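Putative glucoamylase (Bacteroides uniformis, PDB 4GL3) probably hydrolyses glycosidic bonds, as a member of the six-hairpin glycosidase clan whose carbohydrate substrate remains to be established. Local coordinates at residues 25-29 with 356-360; 93-97 with 109-113; 99-103 with 130-134; 351-355 with 367-372. All blocks are in the same frame, centred on the assembly; numbering follows the deposited sequence.

Interaction 1 of 4, residues 25-29 with 356-360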
loop_
_atom_site.group_PDB
_atom_site.type_symbol
_atom_site.label_atom_id
_atom_site.label_comp_id
_atom_site.label_asym_id
_atom_site.label_seq_id
_atom_site.Cartn_x
_atom_site.Cartn_y
_atom_site.Cartn_z
ATOM N N GLN A 25 -10.951 6.101 13.575
ATOM C CA GLN A 25 -11.498 4.777 13.836
ATOM C C GLN A 25 -10.608 3.692 13.209
ATOM O O GLN A 25 -10.345 2.662 13.841
ATOM C CB GLN A 25 -12.937 4.644 13.316
ATOM C CG GLN A 25 -13.703 3.457 13.921
ATOM C CD GLN A 25 -14.500 3.848 15.143
ATOM O OE1 GLN A 25 -14.189 4.841 15.810
ATOM N NE2 GLN A 25 -15.538 3.097 15.429
ATOM N N THR A 26 -10.131 3.936 11.992
ATOM C CA THR A 26 -9.303 2.973 11.277
ATOM C C THR A 26 -7.933 2.844 11.965
ATOM O O THR A 26 -7.321 1.782 11.968
ATOM C CB THR A 26 -9.218 3.337 9.762
ATOM O OG1 THR A 26 -10.550 3.618 9.261
ATOM C CG2 THR A 26 -8.589 2.205 8.925
ATOM N N PHE A 27 -7.460 3.936 12.544
ATOM C CA PHE A 27 -6.171 3.975 13.229
ATOM C C PHE A 27 -6.108 2.924 14.357
ATOM O O PHE A 27 -5.037 2.392 14.671
ATOM C CB PHE A 27 -5.899 5.397 13.736
ATOM C CG PHE A 27 -4.624 5.556 14.510
ATOM C CD1 PHE A 27 -3.411 5.608 13.860
ATOM C CD2 PHE A 27 -4.648 5.683 15.878
ATOM C CE1 PHE A 27 -2.233 5.776 14.571
ATOM C CE2 PHE A 27 -3.478 5.837 16.608
ATOM C CZ PHE A 27 -2.261 5.893 15.947
ATOM N N ARG A 28 -7.251 2.639 14.964
ATOM C CA ARG A 28 -7.333 1.612 16.003
ATOM C C ARG A 28 -6.743 0.259 15.537
ATOM O O ARG A 28 -6.212 -0.466 16.352
ATOM C CB ARG A 28 -8.784 1.388 16.439
ATOM C CG ARG A 28 -9.395 2.468 17.310
ATOM C CD ARG A 28 -10.900 2.280 17.350
ATOM N NE ARG A 28 -11.626 3.236 18.176
ATOM C CZ ARG A 28 -12.928 3.149 18.454
ATOM N NH1 ARG A 28 -13.671 2.151 17.951
ATOM N NH2 ARG A 28 -13.491 4.042 19.250
ATOM N N TYR A 29 -6.895 -0.070 14.254
ATOM C CA TYR A 29 -6.400 -1.333 13.719
ATOM C C TYR A 29 -4.871 -1.452 13.911
ATOM O O TYR A 29 -4.369 -2.536 14.132
ATOM C CB TYR A 29 -6.777 -1.503 12.228
ATOM C CG TYR A 29 -6.483 -2.885 11.688
ATOM C CD1 TYR A 29 -5.203 -3.219 11.227
ATOM C CD2 TYR A 29 -7.465 -3.885 11.682
ATOM C CE1 TYR A 29 -4.901 -4.490 10.770
ATOM C CE2 TYR A 29 -7.172 -5.181 11.221
ATOM C CZ TYR A 29 -5.892 -5.479 10.752
ATOM O OH TYR A 29 -5.572 -6.756 10.305
ATOM N N TRP A 356 -19.986 -0.192 9.147
ATOM C CA TRP A 356 -19.070 0.579 10.014
ATOM C C TRP A 356 -18.961 -0.156 11.326
ATOM O O TRP A 356 -19.963 -0.538 11.871
ATOM C CB TRP A 356 -19.658 1.978 10.271
ATOM C CG TRP A 356 -18.886 2.847 11.224
ATOM C CD1 TRP A 356 -19.185 3.101 12.526
ATOM C CD2 TRP A 356 -17.701 3.599 10.926
ATOM N NE1 TRP A 356 -18.242 3.955 13.069
ATOM C CE2 TRP A 356 -17.327 4.276 12.099
ATOM C CE3 TRP A 356 -16.935 3.775 9.770
ATOM C CZ2 TRP A 356 -16.217 5.116 12.157
ATOM C CZ3 TRP A 356 -15.837 4.606 9.822
ATOM C CH2 TRP A 356 -15.486 5.279 11.003
ATOM N N GLY A 357 -17.774 -0.314 11.871
ATOM C CA GLY A 357 -17.658 -0.982 13.182
ATOM C C GLY A 357 -16.383 -0.548 13.870
ATOM O O GLY A 357 -15.856 0.544 13.614
ATOM N N GLU A 358 -15.864 -1.425 14.715
ATOM C CA GLU A 358 -14.782 -1.102 15.621
ATOM C C GLU A 358 -13.537 -0.498 14.967
ATOM O O GLU A 358 -12.944 0.410 15.529
ATOM C CB GLU A 358 -14.400 -2.353 16.404
ATOM C CG GLU A 358 -13.213 -2.176 17.337
ATOM C CD GLU A 358 -13.499 -1.371 18.594
ATOM O OE1 GLU A 358 -14.684 -1.048 18.900
ATOM O OE2 GLU A 358 -12.493 -1.089 19.300
ATOM N N TYR A 359 -13.141 -0.990 13.795
ATOM C CA TYR A 359 -11.880 -0.575 13.148
ATOM C C TYR A 359 -12.143 0.193 11.856
ATOM O O TYR A 359 -11.316 0.201 10.939
ATOM C CB TYR A 359 -10.968 -1.794 12.878
ATOM C CG TYR A 359 -10.574 -2.535 14.136
ATOM C CD1 TYR A 359 -9.824 -1.914 15.110
ATOM C CD2 TYR A 359 -10.977 -3.853 14.362
ATOM C CE1 TYR A 359 -9.473 -2.557 16.278
ATOM C CE2 TYR A 359 -10.625 -4.512 15.526
ATOM C CZ TYR A 359 -9.864 -3.847 16.477
ATOM O OH TYR A 359 -9.506 -4.443 17.652
ATOM N N GLY A 360 -13.305 0.826 11.780
ATOM C CA GLY A 360 -13.691 1.562 10.595
ATOM C C GLY A 360 -14.698 0.839 9.721
ATOM O O GLY A 360 -15.583 0.117 10.214
#

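Interaction 2 of 4, residues 93-97 with 109-113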
loop_
_atom_site.group_PDB
_atom_site.type_symbol
_atom_site.label_atom_id
_atom_site.label_comp_id
_atom_site.label_asym_id
_atom_site.label_seq_id
_atom_site.Cartn_x
_atom_site.Cartn_y
_atom_site.Cartn_z
ATOM N N ASN A 93 17.198 -12.351 15.880
ATOM C CA ASN A 93 16.270 -13.489 16.060
ATOM C C ASN A 93 14.965 -13.411 15.247
ATOM O O ASN A 93 14.223 -14.384 15.140
ATOM C CB ASN A 93 16.008 -13.676 17.543
ATOM C CG ASN A 93 17.311 -14.031 18.284
ATOM O OD1 ASN A 93 18.092 -14.831 17.793
ATOM N ND2 ASN A 93 17.593 -13.356 19.383
ATOM N N THR A 94 14.727 -12.257 14.640
ATOM C CA THR A 94 13.642 -12.092 13.670
ATOM C C THR A 94 14.155 -12.510 12.325
ATOM O O THR A 94 15.155 -11.975 11.854
ATOM C CB THR A 94 13.207 -10.608 13.646
ATOM O OG1 THR A 94 12.663 -10.301 14.940
ATOM C CG2 THR A 94 12.208 -10.335 12.548
ATOM N N ASP A 95 13.462 -13.443 11.674
ATOM C CA ASP A 95 13.928 -13.976 10.400
ATOM C C ASP A 95 14.014 -12.937 9.298
ATOM O O ASP A 95 13.068 -12.127 9.073
ATOM C CB ASP A 95 13.033 -15.119 9.938
ATOM C CG ASP A 95 13.203 -16.381 10.771
ATOM O OD1 ASP A 95 14.280 -16.590 11.359
ATOM O OD2 ASP A 95 12.242 -17.166 10.849
ATOM N N SER A 96 15.140 -12.996 8.589
ATOM C CA SER A 96 15.374 -12.206 7.400
ATOM C C SER A 96 16.310 -12.948 6.440
ATOM O O SER A 96 17.060 -13.840 6.849
ATOM C CB SER A 96 15.962 -10.816 7.735
ATOM O OG SER A 96 17.231 -10.849 8.379
ATOM N N TYR A 97 16.251 -12.555 5.174
ATOM C CA TYR A 97 16.939 -13.227 4.081
ATOM C C TYR A 97 17.470 -12.152 3.148
ATOM O O TYR A 97 16.716 -11.489 2.511
ATOM C CB TYR A 97 16.031 -14.236 3.347
ATOM C CG TYR A 97 15.173 -15.045 4.308
ATOM C CD1 TYR A 97 13.943 -14.536 4.758
ATOM C CD2 TYR A 97 15.585 -16.300 4.764
ATOM C CE1 TYR A 97 13.164 -15.264 5.656
ATOM C CE2 TYR A 97 14.819 -17.043 5.676
ATOM C CZ TYR A 97 13.594 -16.518 6.102
ATOM O OH TYR A 97 12.847 -17.173 7.040
ATOM N N THR A 109 7.278 -13.836 18.021
ATOM C CA THR A 109 8.624 -14.415 17.994
ATOM C C THR A 109 9.481 -13.955 16.827
ATOM O O THR A 109 10.688 -14.146 16.817
ATOM C CB THR A 109 8.554 -15.951 17.887
ATOM O OG1 THR A 109 7.965 -16.286 16.602
ATOM C CG2 THR A 109 7.761 -16.539 19.110
ATOM N N GLY A 110 8.867 -13.380 15.813
ATOM C CA GLY A 110 9.607 -12.940 14.639
ATOM C C GLY A 110 10.011 -14.049 13.663
ATOM O O GLY A 110 10.773 -13.783 12.745
ATOM N N LYS A 111 9.512 -15.271 13.846
ATOM C CA LYS A 111 9.818 -16.362 12.944
ATOM C C LYS A 111 8.909 -16.324 11.700
ATOM O O LYS A 111 7.708 -16.046 11.776
ATOM C CB LYS A 111 9.728 -17.713 13.698
ATOM C CG LYS A 111 10.618 -17.796 14.946
ATOM C CD LYS A 111 12.114 -17.448 14.666
ATOM C CE LYS A 111 12.997 -17.506 15.935
ATOM N NZ LYS A 111 14.408 -17.014 15.672
ATOM N N THR A 112 9.481 -16.583 10.536
ATOM C CA THR A 112 8.717 -16.611 9.311
ATOM C C THR A 112 7.554 -17.576 9.401
ATOM O O THR A 112 7.700 -18.654 9.940
ATOM C CB THR A 112 9.622 -17.003 8.133
ATOM O OG1 THR A 112 10.577 -15.942 7.954
ATOM C CG2 THR A 112 8.790 -17.246 6.827
ATOM N N ILE A 113 6.411 -17.174 8.838
ATOM C CA ILE A 113 5.235 -18.067 8.574
ATOM C C ILE A 113 5.095 -18.142 7.075
ATOM O O ILE A 113 4.905 -17.128 6.432
ATOM C CB ILE A 113 3.916 -17.518 9.157
ATOM C CG1 ILE A 113 4.066 -17.428 10.680
ATOM C CG2 ILE A 113 2.707 -18.442 8.813
ATOM C CD1 ILE A 113 2.990 -16.592 11.389
HETATM O O HOH W 1 17.304 -16.805 16.492
HETATM O O HOH W 2 12.812 -11.663 17.296
HETATM O O HOH W 3 10.699 -13.099 7.834
HETATM O O HOH W 4 15.095 -18.129 13.541
#

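Interaction 3 of 4, residues 99-103 with 130-134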
loop_
_atom_site.group_PDB
_atom_site.type_symbol
_atom_site.label_atom_id
_atom_site.label_comp_id
_atom_site.label_asym_id
_atom_site.label_seq_id
_atom_site.Cartn_x
_atom_site.Cartn_y
_atom_site.Cartn_z
ATOM N N GLY A 99 18.616 -9.312 3.808
ATOM C CA GLY A 99 18.057 -8.060 4.292
ATOM C C GLY A 99 16.548 -7.910 4.180
ATOM O O GLY A 99 15.999 -6.882 4.608
HETATM N N MSE A 100 15.872 -8.895 3.586
HETATM C CA MSE A 100 14.442 -8.795 3.348
HETATM C C MSE A 100 13.725 -9.661 4.358
HETATM O O MSE A 100 14.300 -10.641 4.883
HETATM C CB MSE A 100 14.081 -9.234 1.948
HETATM C CG MSE A 100 14.888 -8.590 0.820
HETATM SE SE MSE A 100 14.501 -6.663 0.748
HETATM C CE MSE A 100 15.660 -6.260 -0.731
ATOM N N TRP A 101 12.457 -9.342 4.601
ATOM C CA TRP A 101 11.581 -10.198 5.406
ATOM C C TRP A 101 10.629 -11.004 4.537
ATOM O O TRP A 101 10.416 -10.682 3.350
ATOM C CB TRP A 101 10.786 -9.329 6.418
ATOM C CG TRP A 101 11.670 -8.425 7.251
ATOM C CD1 TRP A 101 12.360 -8.765 8.357
ATOM C CD2 TRP A 101 11.963 -7.026 7.010
ATOM N NE1 TRP A 101 13.035 -7.652 8.871
ATOM C CE2 TRP A 101 12.812 -6.589 8.034
ATOM C CE3 TRP A 101 11.570 -6.113 6.042
ATOM C CZ2 TRP A 101 13.288 -5.308 8.086
ATOM C CZ3 TRP A 101 12.055 -4.825 6.086
ATOM C CH2 TRP A 101 12.876 -4.424 7.121
ATOM N N ALA A 102 10.055 -12.034 5.162
ATOM C CA ALA A 102 8.922 -12.788 4.650
ATOM C C ALA A 102 7.620 -11.939 4.586
ATOM O O ALA A 102 7.545 -10.834 5.150
ATOM C CB ALA A 102 8.722 -14.095 5.440
ATOM N N HIS A 103 6.642 -12.415 3.807
ATOM C CA HIS A 103 5.313 -11.800 3.722
ATOM C C HIS A 103 4.689 -11.832 5.134
ATOM O O HIS A 103 4.214 -10.818 5.628
ATOM C CB HIS A 103 4.517 -12.549 2.672
ATOM C CG HIS A 103 3.147 -12.003 2.372
ATOM N ND1 HIS A 103 2.457 -12.369 1.221
ATOM C CD2 HIS A 103 2.319 -11.182 3.066
ATOM C CE1 HIS A 103 1.272 -11.763 1.221
ATOM N NE2 HIS A 103 1.161 -11.046 2.332
HETATM N N MSE A 130 7.288 -2.124 3.398
HETATM C CA MSE A 130 7.840 -1.802 4.730
HETATM C C MSE A 130 8.870 -0.658 4.607
HETATM O O MSE A 130 8.827 0.288 5.396
HETATM C CB MSE A 130 8.414 -3.033 5.464
HETATM C CG MSE A 130 9.183 -2.653 6.737
HETATM SE SE MSE A 130 8.029 -1.893 8.085
HETATM C CE MSE A 130 7.095 -3.476 8.540
ATOM N N PHE A 131 9.796 -0.737 3.643
ATOM C CA PHE A 131 10.812 0.320 3.477
ATOM C C PHE A 131 10.181 1.645 3.047
ATOM O O PHE A 131 10.657 2.698 3.394
ATOM C CB PHE A 131 11.944 -0.122 2.535
ATOM C CG PHE A 131 12.977 -1.002 3.222
ATOM C CD1 PHE A 131 13.738 -0.505 4.228
ATOM C CD2 PHE A 131 13.082 -2.344 2.924
ATOM C CE1 PHE A 131 14.635 -1.292 4.943
ATOM C CE2 PHE A 131 13.999 -3.148 3.588
ATOM C CZ PHE A 131 14.768 -2.614 4.612
ATOM N N GLU A 132 9.106 1.586 2.278
ATOM C CA GLU A 132 8.363 2.818 1.926
ATOM C C GLU A 132 7.959 3.566 3.210
ATOM O O GLU A 132 8.290 4.737 3.426
ATOM C CB GLU A 132 7.165 2.458 1.020
ATOM C CG GLU A 132 6.360 3.648 0.494
ATOM C CD GLU A 132 5.182 3.208 -0.364
ATOM O OE1 GLU A 132 4.895 1.986 -0.495
ATOM O OE2 GLU A 132 4.521 4.085 -0.931
ATOM N N GLY A 133 7.346 2.855 4.135
ATOM C CA GLY A 133 7.093 3.415 5.439
ATOM C C GLY A 133 8.303 3.789 6.290
ATOM O O GLY A 133 8.320 4.852 6.885
ATOM N N LEU A 134 9.318 2.925 6.361
ATOM C CA LEU A 134 10.476 3.202 7.214
ATOM C C LEU A 134 11.245 4.409 6.695
ATOM O O LEU A 134 11.763 5.199 7.498
ATOM C CB LEU A 134 11.394 1.989 7.408
ATOM C CG LEU A 134 10.842 0.738 8.152
ATOM C CD1 LEU A 134 11.937 -0.366 8.173
ATOM C CD2 LEU A 134 10.355 1.067 9.568
#

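Interaction 4 of 4, residues 351-355 with 367-372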
loop_
_atom_site.group_PDB
_atom_site.type_symbol
_atom_site.label_atom_id
_atom_site.label_comp_id
_atom_site.label_asym_id
_atom_site.label_seq_id
_atom_site.Cartn_x
_atom_site.Cartn_y
_atom_site.Cartn_z
ATOM N N LEU A 351 -24.896 2.965 4.581
ATOM C CA LEU A 351 -24.545 1.576 4.904
ATOM C C LEU A 351 -23.954 1.386 6.293
ATOM O O LEU A 351 -23.671 0.271 6.653
ATOM C CB LEU A 351 -23.576 0.978 3.875
ATOM C CG LEU A 351 -24.036 0.978 2.414
ATOM C CD1 LEU A 351 -22.952 0.330 1.542
ATOM C CD2 LEU A 351 -25.418 0.317 2.275
ATOM N N GLY A 352 -23.816 2.443 7.085
ATOM C CA GLY A 352 -22.987 2.354 8.304
ATOM C C GLY A 352 -23.444 1.360 9.360
ATOM O O GLY A 352 -22.626 0.759 10.067
ATOM N N ASP A 353 -24.741 1.164 9.481
ATOM C CA ASP A 353 -25.263 0.210 10.472
ATOM C C ASP A 353 -24.745 -1.213 10.191
ATOM O O ASP A 353 -24.585 -1.998 11.106
ATOM C CB ASP A 353 -26.791 0.274 10.558
ATOM C CG ASP A 353 -27.486 -0.021 9.213
ATOM O OD1 ASP A 353 -27.016 0.381 8.109
ATOM O OD2 ASP A 353 -28.547 -0.661 9.260
ATOM N N ARG A 354 -24.421 -1.530 8.939
ATOM C CA ARG A 354 -23.904 -2.867 8.628
ATOM C C ARG A 354 -22.449 -2.883 8.200
ATOM O O ARG A 354 -21.779 -3.919 8.301
ATOM C CB ARG A 354 -24.799 -3.548 7.592
ATOM C CG ARG A 354 -26.179 -3.858 8.161
ATOM C CD ARG A 354 -27.005 -4.745 7.256
ATOM N NE ARG A 354 -26.416 -6.060 7.073
ATOM C CZ ARG A 354 -26.954 -6.984 6.298
ATOM N NH1 ARG A 354 -28.076 -6.707 5.661
ATOM N NH2 ARG A 354 -26.374 -8.168 6.154
ATOM N N LEU A 355 -21.919 -1.743 7.777
ATOM C CA LEU A 355 -20.526 -1.671 7.267
ATOM C C LEU A 355 -19.515 -1.025 8.225
ATOM O O LEU A 355 -18.313 -1.234 8.112
ATOM C CB LEU A 355 -20.532 -0.876 5.959
ATOM C CG LEU A 355 -19.278 -0.771 5.086
ATOM C CD1 LEU A 355 -18.790 -2.156 4.693
ATOM C CD2 LEU A 355 -19.616 0.062 3.843
ATOM N N LEU A 367 -24.213 -5.970 -2.023
ATOM C CA LEU A 367 -25.632 -5.674 -1.796
ATOM C C LEU A 367 -26.561 -6.664 -2.518
ATOM O O LEU A 367 -27.671 -6.910 -2.043
ATOM C CB LEU A 367 -25.962 -4.227 -2.193
ATOM C CG LEU A 367 -25.312 -3.130 -1.350
ATOM C CD1 LEU A 367 -25.853 -1.767 -1.761
ATOM C CD2 LEU A 367 -25.533 -3.379 0.136
ATOM N N THR A 368 -26.113 -7.243 -3.642
ATOM C CA THR A 368 -26.925 -8.230 -4.371
ATOM C C THR A 368 -27.137 -9.470 -3.508
ATOM O O THR A 368 -28.231 -9.990 -3.497
ATOM C CB THR A 368 -26.310 -8.672 -5.736
ATOM O OG1 THR A 368 -25.920 -7.519 -6.501
ATOM C CG2 THR A 368 -27.324 -9.510 -6.557
ATOM N N GLU A 369 -26.104 -9.958 -2.815
ATOM C CA GLU A 369 -26.250 -11.155 -1.955
ATOM C C GLU A 369 -26.525 -10.789 -0.491
ATOM O O GLU A 369 -26.521 -11.656 0.372
ATOM C CB GLU A 369 -25.005 -12.040 -2.002
ATOM C CG GLU A 369 -24.476 -12.373 -3.389
ATOM C CD GLU A 369 -25.456 -13.146 -4.244
ATOM O OE1 GLU A 369 -26.287 -13.883 -3.685
ATOM O OE2 GLU A 369 -25.384 -13.023 -5.487
ATOM N N ASN A 370 -26.729 -9.503 -0.221
ATOM C CA ASN A 370 -26.940 -8.971 1.123
ATOM C C ASN A 370 -25.840 -9.358 2.113
ATOM O O ASN A 370 -26.117 -9.730 3.234
ATOM C CB ASN A 370 -28.342 -9.373 1.629
ATOM C CG ASN A 370 -28.763 -8.605 2.868
ATOM O OD1 ASN A 370 -28.354 -7.463 3.097
ATOM N ND2 ASN A 370 -29.570 -9.237 3.691
ATOM N N TRP A 371 -24.592 -9.254 1.691
ATOM C CA TRP A 371 -23.461 -9.696 2.483
ATOM C C TRP A 371 -22.551 -8.526 2.830
ATOM O O TRP A 371 -22.234 -7.675 1.989
ATOM C CB TRP A 371 -22.701 -10.775 1.703
ATOM C CG TRP A 371 -21.417 -11.195 2.320
ATOM C CD1 TRP A 371 -21.246 -12.168 3.249
ATOM C CD2 TRP A 371 -20.111 -10.662 2.043
ATOM N NE1 TRP A 371 -19.915 -12.272 3.579
ATOM C CE2 TRP A 371 -19.196 -11.366 2.846
ATOM C CE3 TRP A 371 -19.627 -9.671 1.176
ATOM C CZ2 TRP A 371 -17.833 -11.083 2.856
ATOM C CZ3 TRP A 371 -18.267 -9.404 1.167
ATOM C CH2 TRP A 371 -17.373 -10.117 1.999
ATOM N N PHE A 372 -22.127 -8.488 4.086
ATOM C CA PHE A 372 -21.135 -7.527 4.556
ATOM C C PHE A 372 -20.019 -8.328 5.238
ATOM O O PHE A 372 -20.296 -9.184 6.077
ATOM C CB PHE A 372 -21.797 -6.556 5.536
ATOM C CG PHE A 372 -22.790 -5.630 4.877
ATOM C CD1 PHE A 372 -24.049 -6.063 4.574
ATOM C CD2 PHE A 372 -22.415 -4.339 4.506
ATOM C CE1 PHE A 372 -24.941 -5.226 3.923
ATOM C CE2 PHE A 372 -23.287 -3.499 3.840
ATOM C CZ PHE A 372 -24.550 -3.945 3.553
#

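Interaction 1 of 4, residues 25-29 with 356-360
Residues 25-29, on helix 15-27, come closest to the hairpin at 356-360 where the CA atoms of Thr26 and Gly360 lie 4.7 Å apart. In the hairpin the backbone reverses through a type I turn from Gly357 to Gly360, closed by Gly357 N to Gly360 O (2.8 Å) and Gly360 N to Gly357 O (3.2 Å). Thr26 CA is 3.4 Å from Tyr359 O, with 164° at the hydrogen, a CA-H...O contact between the backbones. Gly360 has phi/psi of 103/-146, and a CB there would sit 2.6 Å from Thr26 OG1, itself hydrogen-bonded to Val22 O, so both conformation and neighbour exclude a larger residue. The contact thus docks a tight two-residue beta hairpin, strands 356-357 and 360-361, onto helix 15-27, the segments being 327 residues apart at their closest ends; Gln381 of helix 378-393 touches Thr26 as well. Gln25 lies along the hairpin: its NE2 donates to Gly357 O (3.1 Å, 170°), while its CG packs 3.5 Å from Trp356 CZ2. Arg28 NH1 donates to Glu358 O (3.1 Å, 155°) and forms a long salt bridge with Glu358 OE1 at 3.5 Å, so one nitrogen serves both backbone and side chain. Tyr29 turns its ring edge toward the face of Tyr359, centroids 5.8 Å apart and planes at 85°, a T-shaped pair; the Tyr29 hydroxyl is hydrogen-bonded to His42 O.

Interaction 2 of 4, residues 93-97 with 109-113
Residues 93-97 run beside the beta hairpin of strands 104-106 and 112-113, at the outer side of a small antiparallel sheet; residues 93-97 and 109-112 run in the same direction to within 16°. Asn93 begins the contact by accepting Lys111 NZ at its carbonyl O (2.7 Å). The CA atoms of Thr94 and Gly110 are 4.2 Å apart, the closest CA pair of the two segments. The phi of Gly110, 77°, is positive; a CB on Gly110 would lie 2.6 Å from Thr94 OG1, a hydroxyl already bonded to Phe88 O. Asp95 is the main clasp. Its N donates to Gly110 O (2.9 Å, 159°), and its carboxylate OD2 takes the backbone N of Thr112 (2.8 Å, 167°), a side-chain acceptor meeting a backbone NH. Asp95 OD1 is 4.3 Å from Lys111 NZ, too far for a salt bridge, and one water bridges these two atoms. Tyr97 closes the row: its OH lies 2.7 Å from Thr112 OG1, a hydrogen bond in which either hydroxyl may donate.

Interaction 3 of 4, residues 99-103 with 130-134
One large bump makes this contact: the indole of Trp101, from the loop before strand 104-106, pushes toward helix 124-140. The CA atoms of Trp101 and Met130 stay 9.2 Å apart, so the gap is spanned mainly by the Trp101 side chain; the backbone approaches through Gly99 O, 4.4 Å from Phe131 CE2. The receiving hollow is framed by residues one turn apart, Met130 and Leu134, together with Phe131. The corner of the indole's six-membered ring enters it: Trp101 CZ3 sits 3.7 Å from CG of Met130 (a selenomethionine here) and 3.6 Å from Phe131 CE2, and Trp101 CH2 lies 4.3 Å from Leu134 CD1. The Trp101 and Phe131 rings, tilted by 29° with centroids 5.2 Å apart, barely overlap. Leu158 of helix 146-161 touches Trp101, Phe131 and Leu134. Trp101 NE1 bonds to Leu89 O, and Trp101 N to Ser127 OG one turn earlier on the helix; residues 99-103 and 130-134 themselves share no hydrogen bond, so their contact is essentially apolar.

Interaction 4 of 4, residues 351-355 with 367-372
Phe372 is the apolar centre, with 105 Å² covered by residues 351-355. Leu355 CB packs 4.2 Å from its CD2, and Leu351 CD1 approaches Phe372 CE2 from the ring edge at 4.5 Å. Farther along, Leu351 CD2 meets Leu367 CD2 at 4.3 Å, while Phe365 and Tyr346 border the leucines. Over one face of the Phe372 ring stands Arg354: its CB is 3.8 Å from the centroid and only 2° off the normal, a well-centred CH-pi contact. Arg354 is modelled in two conformers; in the one given here the chain runs outward from CB past the CD1 side of the ring, Arg354 NE lying 3.4 Å from Phe372 CD1. The contact joins the short helix 352-355 to the hairpin of strands 365-366 and 371-372, the segments' nearest CA atoms being those of Leu355 and Phe372, 6.5 Å apart. That hairpin carries a G1 beta bulge, Asn370 and Trp371 both facing Asn366, and Asn370 takes the left-handed conformation (phi/psi 54/45) of the first bulge position. At this polar edge Arg354 NH1 lies 2.7 Å from Asn370 OD1 and Arg354 NH2 3.3 Å from Asn370 O, but angles of 125° and 131° make both hydrogen bonds weak. The well-formed part of the contact, the CH-pi contact of Arg354 CB with Phe372 and the leucine packing, is thus apolar, and the polar bonds are weak ones made by an exposed side chain.

The four contacts form two pairs. Interactions 2 and 3, with centres about 12 Å apart, alternate along the chain and touch directly: Thr112 CG2 is 3.4 Å from Ala102 CB, and Asp95 O is 3.5 Å from Trp101 CD1. Interactions 1 and 4 also alternate; segment 351-355 runs straight into 356-360, yet their centres are about 17 Å apart and they meet only through that continuity. Interactions 3 and 4 lie on opposite sides of the chain's centre, about 35 Å between centres. Interaction 1 closes a loop that encloses both 2 and 3. A glycerol, probably from crystallisation, lies about 4 Å from the Arg28 side chain, which by itself does not establish a substrate site.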